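Local coordinates for Rbam17540 (Bacillus amyloliquefaciens, PDB 2YOY), which is a copper-dependent polysaccharide oxygenase of the CBM33 family that probably cleaves cellulose oxidatively, at residues E124-V129 / I144-R150; A27-G31 / D76-K80. All blocks are in the same frame, centred on the assembly; numbering follows the deposited sequence.

Contact 1: E124-V129 / I144-R150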
loop_
_atom_site.group_PDB
_atom_site.type_symbol
_atom_site.label_atom_id
_atom_site.label_comp_id
_atom_site.label_asym_id
_atom_site.label_seq_id
_atom_site.Cartn_x
_atom_site.Cartn_y
_atom_site.Cartn_z
ATOM N N GLU A 124 -4.990 -1.292 12.118
ATOM C CA GLU A 124 -5.969 -2.301 12.449
ATOM C C GLU A 124 -6.592 -2.834 11.200
ATOM O O GLU A 124 -6.752 -2.094 10.280
ATOM C CB GLU A 124 -7.025 -1.809 13.418
ATOM C CG GLU A 124 -7.757 -0.564 13.047
ATOM C CD GLU A 124 -8.678 -0.128 14.190
ATOM O OE1 GLU A 124 -9.297 -0.986 14.842
ATOM O OE2 GLU A 124 -8.751 1.072 14.438
ATOM N N LEU A 125 -6.886 -4.121 11.218
ATOM C CA LEU A 125 -7.489 -4.812 10.111
ATOM C C LEU A 125 -8.876 -4.283 9.888
ATOM O O LEU A 125 -9.635 -4.084 10.845
ATOM C CB LEU A 125 -7.478 -6.339 10.418
ATOM C CG LEU A 125 -8.195 -7.245 9.389
ATOM C CD1 LEU A 125 -7.313 -7.383 8.169
ATOM C CD2 LEU A 125 -8.436 -8.629 10.033
ATOM N N ILE A 126 -9.220 -3.994 8.632
ATOM C CA ILE A 126 -10.567 -3.525 8.296
ATOM C C ILE A 126 -11.285 -4.407 7.309
ATOM O O ILE A 126 -12.511 -4.325 7.229
ATOM C CB ILE A 126 -10.600 -2.053 7.762
ATOM C CG1 ILE A 126 -9.728 -1.869 6.502
ATOM C CG2 ILE A 126 -10.189 -1.150 8.894
ATOM C CD1 ILE A 126 -9.875 -0.521 5.836
ATOM N N GLY A 127 -10.567 -5.269 6.573
ATOM C CA GLY A 127 -11.250 -6.249 5.760
ATOM C C GLY A 127 -10.316 -7.292 5.130
ATOM O O GLY A 127 -9.170 -7.024 4.891
ATOM N N THR A 128 -10.831 -8.469 4.880
ATOM C CA THR A 128 -10.020 -9.527 4.296
ATOM C C THR A 128 -10.845 -10.033 3.094
ATOM O O THR A 128 -12.084 -10.206 3.175
ATOM C CB THR A 128 -9.706 -10.647 5.306
ATOM O OG1 THR A 128 -8.938 -10.161 6.462
ATOM C CG2 THR A 128 -8.932 -11.782 4.666
ATOM N N VAL A 129 -10.184 -10.210 1.966
ATOM C CA VAL A 129 -10.837 -10.782 0.770
ATOM C C VAL A 129 -10.164 -12.130 0.473
ATOM O O VAL A 129 -9.047 -12.140 -0.013
ATOM C CB VAL A 129 -10.718 -9.874 -0.441
ATOM C CG1 VAL A 129 -11.435 -10.502 -1.634
ATOM C CG2 VAL A 129 -11.302 -8.480 -0.166
ATOM N N ILE A 144 -14.360 -2.529 0.600
ATOM C CA ILE A 144 -13.858 -2.532 1.945
ATOM C C ILE A 144 -14.512 -1.365 2.705
ATOM O O ILE A 144 -14.599 -0.208 2.204
ATOM C CB ILE A 144 -12.355 -2.374 1.908
ATOM C CG1 ILE A 144 -11.650 -3.514 1.144
ATOM C CG2 ILE A 144 -11.753 -2.283 3.310
ATOM C CD1 ILE A 144 -11.713 -4.892 1.779
ATOM N N PHE A 145 -14.915 -1.658 3.939
ATOM C CA PHE A 145 -15.493 -0.639 4.783
ATOM C C PHE A 145 -14.415 0.135 5.524
ATOM O O PHE A 145 -13.678 -0.418 6.290
ATOM C CB PHE A 145 -16.519 -1.253 5.739
ATOM C CG PHE A 145 -17.405 -0.213 6.381
ATOM C CD1 PHE A 145 -18.540 0.226 5.772
ATOM C CD2 PHE A 145 -17.050 0.324 7.614
ATOM C CE1 PHE A 145 -19.344 1.199 6.384
ATOM C CE2 PHE A 145 -17.864 1.289 8.253
ATOM C CZ PHE A 145 -19.017 1.691 7.635
ATOM N N VAL A 146 -14.271 1.425 5.249
ATOM C CA VAL A 146 -13.247 2.202 5.912
ATOM C C VAL A 146 -13.936 2.791 7.188
ATOM O O VAL A 146 -14.999 3.410 7.081
ATOM C CB VAL A 146 -12.806 3.377 5.027
ATOM C CG1 VAL A 146 -11.918 4.378 5.778
ATOM C CG2 VAL A 146 -12.215 2.925 3.678
ATOM N N PRO A 147 -13.328 2.637 8.385
ATOM C CA PRO A 147 -13.982 3.105 9.594
ATOM C C PRO A 147 -14.469 4.557 9.503
ATOM O O PRO A 147 -13.807 5.398 8.912
ATOM C CB PRO A 147 -12.897 2.931 10.698
ATOM C CG PRO A 147 -11.945 1.913 10.170
ATOM C CD PRO A 147 -12.080 1.937 8.641
ATOM N N THR A 148 -15.602 4.833 10.133
ATOM C CA THR A 148 -16.231 6.161 10.126
ATOM C C THR A 148 -16.014 6.933 11.453
ATOM O O THR A 148 -16.650 7.978 11.658
ATOM C CB THR A 148 -17.748 6.070 9.832
ATOM O OG1 THR A 148 -18.406 5.252 10.820
ATOM C CG2 THR A 148 -18.015 5.493 8.423
ATOM N N ASP A 149 -15.133 6.423 12.323
ATOM C CA ASP A 149 -14.870 6.984 13.668
ATOM C C ASP A 149 -13.577 7.794 13.716
ATOM O O ASP A 149 -13.087 8.114 14.796
ATOM C CB ASP A 149 -14.799 5.871 14.739
ATOM C CG ASP A 149 -13.696 4.877 14.470
ATOM O OD1 ASP A 149 -13.074 4.950 13.389
ATOM O OD2 ASP A 149 -13.439 4.030 15.335
ATOM N N ARG A 150 -13.012 8.100 12.550
ATOM C CA ARG A 150 -11.776 8.871 12.504
ATOM C C ARG A 150 -11.657 9.726 11.253
ATOM O O ARG A 150 -12.254 9.410 10.233
ATOM C CB ARG A 150 -10.565 7.937 12.690
ATOM C CG ARG A 150 -10.248 7.032 11.491
ATOM C CD ARG A 150 -9.449 5.792 11.920
ATOM N NE ARG A 150 -10.271 4.877 12.698
ATOM C CZ ARG A 150 -9.903 3.702 13.143
ATOM N NH1 ARG A 150 -8.687 3.215 12.897
ATOM N NH2 ARG A 150 -10.772 2.953 13.798
#

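Contact 2: A27-G31 / D76-K80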
loop_
_atom_site.group_PDB
_atom_site.type_symbol
_atom_site.label_atom_id
_atom_site.label_comp_id
_atom_site.label_asym_id
_atom_site.label_seq_id
_atom_site.Cartn_x
_atom_site.Cartn_y
_atom_site.Cartn_z
ATOM N N ALA A 27 12.173 11.221 -7.740
ATOM C CA ALA A 27 12.908 10.165 -7.093
ATOM C C ALA A 27 13.436 10.696 -5.764
ATOM O O ALA A 27 13.540 9.952 -4.759
ATOM C CB ALA A 27 14.056 9.736 -7.994
ATOM N N GLN A 28 13.677 12.004 -5.727
ATOM C CA GLN A 28 14.107 12.620 -4.452
ATOM C C GLN A 28 13.031 12.465 -3.378
ATOM O O GLN A 28 13.335 12.307 -2.206
ATOM C CB GLN A 28 14.483 14.095 -4.643
ATOM C CG GLN A 28 15.960 14.222 -4.978
ATOM C CD GLN A 28 16.349 15.530 -5.617
ATOM O OE1 GLN A 28 15.508 16.319 -6.071
ATOM N NE2 GLN A 28 17.648 15.757 -5.681
ATOM N N LYS A 29 11.781 12.481 -3.811
ATOM C CA LYS A 29 10.612 12.443 -2.913
ATOM C C LYS A 29 10.226 10.980 -2.580
ATOM O O LYS A 29 9.860 10.691 -1.449
ATOM C CB LYS A 29 9.477 13.240 -3.560
ATOM C CG LYS A 29 8.168 13.248 -2.811
ATOM C CD LYS A 29 7.185 14.202 -3.488
ATOM C CE LYS A 29 5.842 14.183 -2.767
ATOM N NZ LYS A 29 4.964 15.235 -3.359
ATOM N N TYR A 30 10.287 10.073 -3.555
ATOM C CA TYR A 30 9.763 8.718 -3.415
ATOM C C TYR A 30 10.831 7.610 -3.432
ATOM O O TYR A 30 10.548 6.470 -3.011
ATOM C CB TYR A 30 8.800 8.391 -4.596
ATOM C CG TYR A 30 7.523 9.183 -4.627
ATOM C CD1 TYR A 30 7.449 10.427 -5.272
ATOM C CD2 TYR A 30 6.363 8.691 -3.997
ATOM C CE1 TYR A 30 6.259 11.150 -5.295
ATOM C CE2 TYR A 30 5.178 9.400 -4.002
ATOM C CZ TYR A 30 5.134 10.640 -4.631
ATOM O OH TYR A 30 3.967 11.362 -4.634
ATOM N N GLY A 31 12.018 7.915 -3.960
ATOM C CA GLY A 31 13.001 6.904 -4.326
ATOM C C GLY A 31 12.699 6.164 -5.606
ATOM O O GLY A 31 11.834 6.575 -6.376
ATOM N N ASP A 76 3.733 15.803 6.564
ATOM C CA ASP A 76 3.653 16.617 5.360
ATOM C C ASP A 76 4.247 15.977 4.121
ATOM O O ASP A 76 4.046 16.508 3.033
ATOM C CB ASP A 76 4.326 17.988 5.607
ATOM C CG ASP A 76 3.532 18.865 6.590
ATOM O OD1 ASP A 76 2.339 18.576 6.867
ATOM O OD2 ASP A 76 4.103 19.838 7.110
ATOM N N HIS A 77 4.942 14.853 4.262
ATOM C CA HIS A 77 5.783 14.352 3.148
ATOM C C HIS A 77 4.939 13.929 1.963
ATOM O O HIS A 77 5.266 14.277 0.835
ATOM C CB HIS A 77 6.683 13.208 3.548
ATOM C CG HIS A 77 7.758 12.920 2.533
ATOM N ND1 HIS A 77 8.958 13.591 2.512
ATOM C CD2 HIS A 77 7.808 12.047 1.496
ATOM C CE1 HIS A 77 9.700 13.148 1.515
ATOM N NE2 HIS A 77 9.009 12.239 0.860
ATOM N N TRP A 78 3.874 13.169 2.209
ATOM C CA TRP A 78 3.167 12.526 1.101
ATOM C C TRP A 78 1.905 13.238 0.643
ATOM O O TRP A 78 1.222 13.886 1.421
ATOM C CB TRP A 78 2.835 11.063 1.476
ATOM C CG TRP A 78 4.073 10.325 1.982
ATOM C CD1 TRP A 78 4.324 9.945 3.291
ATOM C CD2 TRP A 78 5.183 9.866 1.229
ATOM N NE1 TRP A 78 5.500 9.252 3.361
ATOM C CE2 TRP A 78 6.080 9.240 2.132
ATOM C CE3 TRP A 78 5.520 9.893 -0.107
ATOM C CZ2 TRP A 78 7.271 8.652 1.713
ATOM C CZ3 TRP A 78 6.724 9.325 -0.519
ATOM C CH2 TRP A 78 7.573 8.698 0.382
ATOM N N VAL A 79 1.527 12.993 -0.620
ATOM C CA VAL A 79 0.303 13.567 -1.178
ATOM C C VAL A 79 -0.913 12.808 -0.677
ATOM O O VAL A 79 -1.006 11.590 -0.830
ATOM C CB VAL A 79 0.297 13.541 -2.728
ATOM C CG1 VAL A 79 -1.010 14.099 -3.263
ATOM C CG2 VAL A 79 1.452 14.366 -3.304
ATOM N N LYS A 80 -1.852 13.512 -0.055
ATOM C CA LYS A 80 -3.069 12.880 0.456
ATOM C C LYS A 80 -4.217 13.002 -0.570
ATOM O O LYS A 80 -4.360 14.007 -1.278
ATOM C CB LYS A 80 -3.509 13.546 1.728
ATOM C CG LYS A 80 -2.588 13.222 2.911
ATOM C CD LYS A 80 -1.755 14.397 3.296
ATOM C CE LYS A 80 -0.741 14.014 4.346
ATOM N NZ LYS A 80 0.508 14.744 4.028
HETATM O O HOH W 1 2.850 10.988 -2.134
#

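Contact 1: E124-V129 / I144-R150
Arg150 takes hold of Glu124 with both terminal nitrogens of its guanidinium, and both bonds end on a single carboxylate oxygen: NH1 lies 2.6 Å and NH2 2.8 Å from Glu124 OE2. The carboxylate plane is turned 41° from that of the guanidinium, and the two nitrogens come to OE2 from one face of the carboxylate. On the NE and NH2 side, the arginine bonds Asp149 OD1, with NE at 2.9 Å, so the three residues form a salt-bridge network, both acids near the guanidinium plane. Pro147 CG sits over the centre of one guanidinium face, and the arginine chain bends at chi3 (70°) to get there. Replacing Arg150 by an alanine would take away the positive group between Glu124 and Asp149, and would probably leave both carboxylates without their shared partner and Pro147 CG without the flat group it rests on.

Ile126 carries the apolar half, and can be followed outward. Its CB faces the carbonyl oxygen of Phe145. Then CG2 runs to the proline, 3.6 Å from Pro147 CD, while CG1 turns to Ile144 CG2. CD1 completes that branch, 3.6 Å from Ile144 CG2, with the two isoleucines crossing at about a right angle. Ile144 CD1, on the other branch, meets Val129 CG2 at a slant, 4.1 Å away, beside Gly127, where a side chain would run into Ile144 CD1.

Strands 123-130 and 141-146 run antiparallel here, at 164°, but belong to different sheets: the first pairs with strand 100-108, where Ile126 and Gly127 both face Tyr105 in a classic beta bulge, the second with strand 86-94. These are the sheets of the family's immunoglobulin-like beta-sandwich, side by side at an edge, and Arg150 NH1 also bonds to Thr108 O of strand 100-108.

Contact 2: A27-G31 / D76-K80
His77 NE2 donates to the backbone carbonyl of Lys29 in the one direct hydrogen bond between residues 27-31 and 76-80. It is nearly straight, 174° at the hydrogen and 2.9 Å from NE2 to Lys29 O, and the oxygen lies in the plane of the imidazole while the N-H meets one of its lone pairs. Putting CG anti to the backbone N (chi1 -166°) swings the histidine ring out to this last turn of the helix. A water makes the second polar link, donating to Tyr30 OH and accepting from Val79 N, at 2.8 Å from the oxygen to each.

Among the aromatic groups, Tyr30 and Trp78 pass each other obliquely, planes 50° apart; Tyr30 CD2 approaches the edge of the indole at Trp78 CZ3, 3.6 Å away. His77 CD2 rests over one face of the same indole, so the histidine that bonds the helix also packs on its own neighbour.

Van der Waals contacts run along the extended chain of Lys29, which slides past His77 in the opposite direction: CG lies 3.9 Å from His77 NE2, CE is beside the backbone carbonyl of His77, and NZ passes Val79 CG2 at 3.6 Å. Lys29 NZ forms a salt bridge with Glu17, whose OE2 also hydrogen-bonds to Tyr30 OH.

Glu17 and Met13 belong to helix 10-21, which thus packs against both Tyr30 and Val79. Trp78 NE1 bonds to Lys72 O and the indole makes a cation-pi contact with Arg10 of helix 10-21, packing the helical region against the loop that leads into strand 81-83.

In the fold
Both contacts are partly buried and lie equally far from the centre of the chain, about 14 Å, yet they share no element: their centres are about 25 Å apart, their nearest atoms about 13 Å. Contact 1 joins strands of two beta-sheets, whereas contact 2 joins a helix end to a loop on the helical side of the fold. The chemistry follows. Between the sheets, branched aliphatic side chains and a proline pack together and the polar work falls to a charged cluster; at the helix end, a backbone carbonyl, a water and oblique aromatic rings do the joining, and the carboxylate that pairs with Lys29 comes from helix 10-21. Along the chain, contact 2 closes before contact 1 opens.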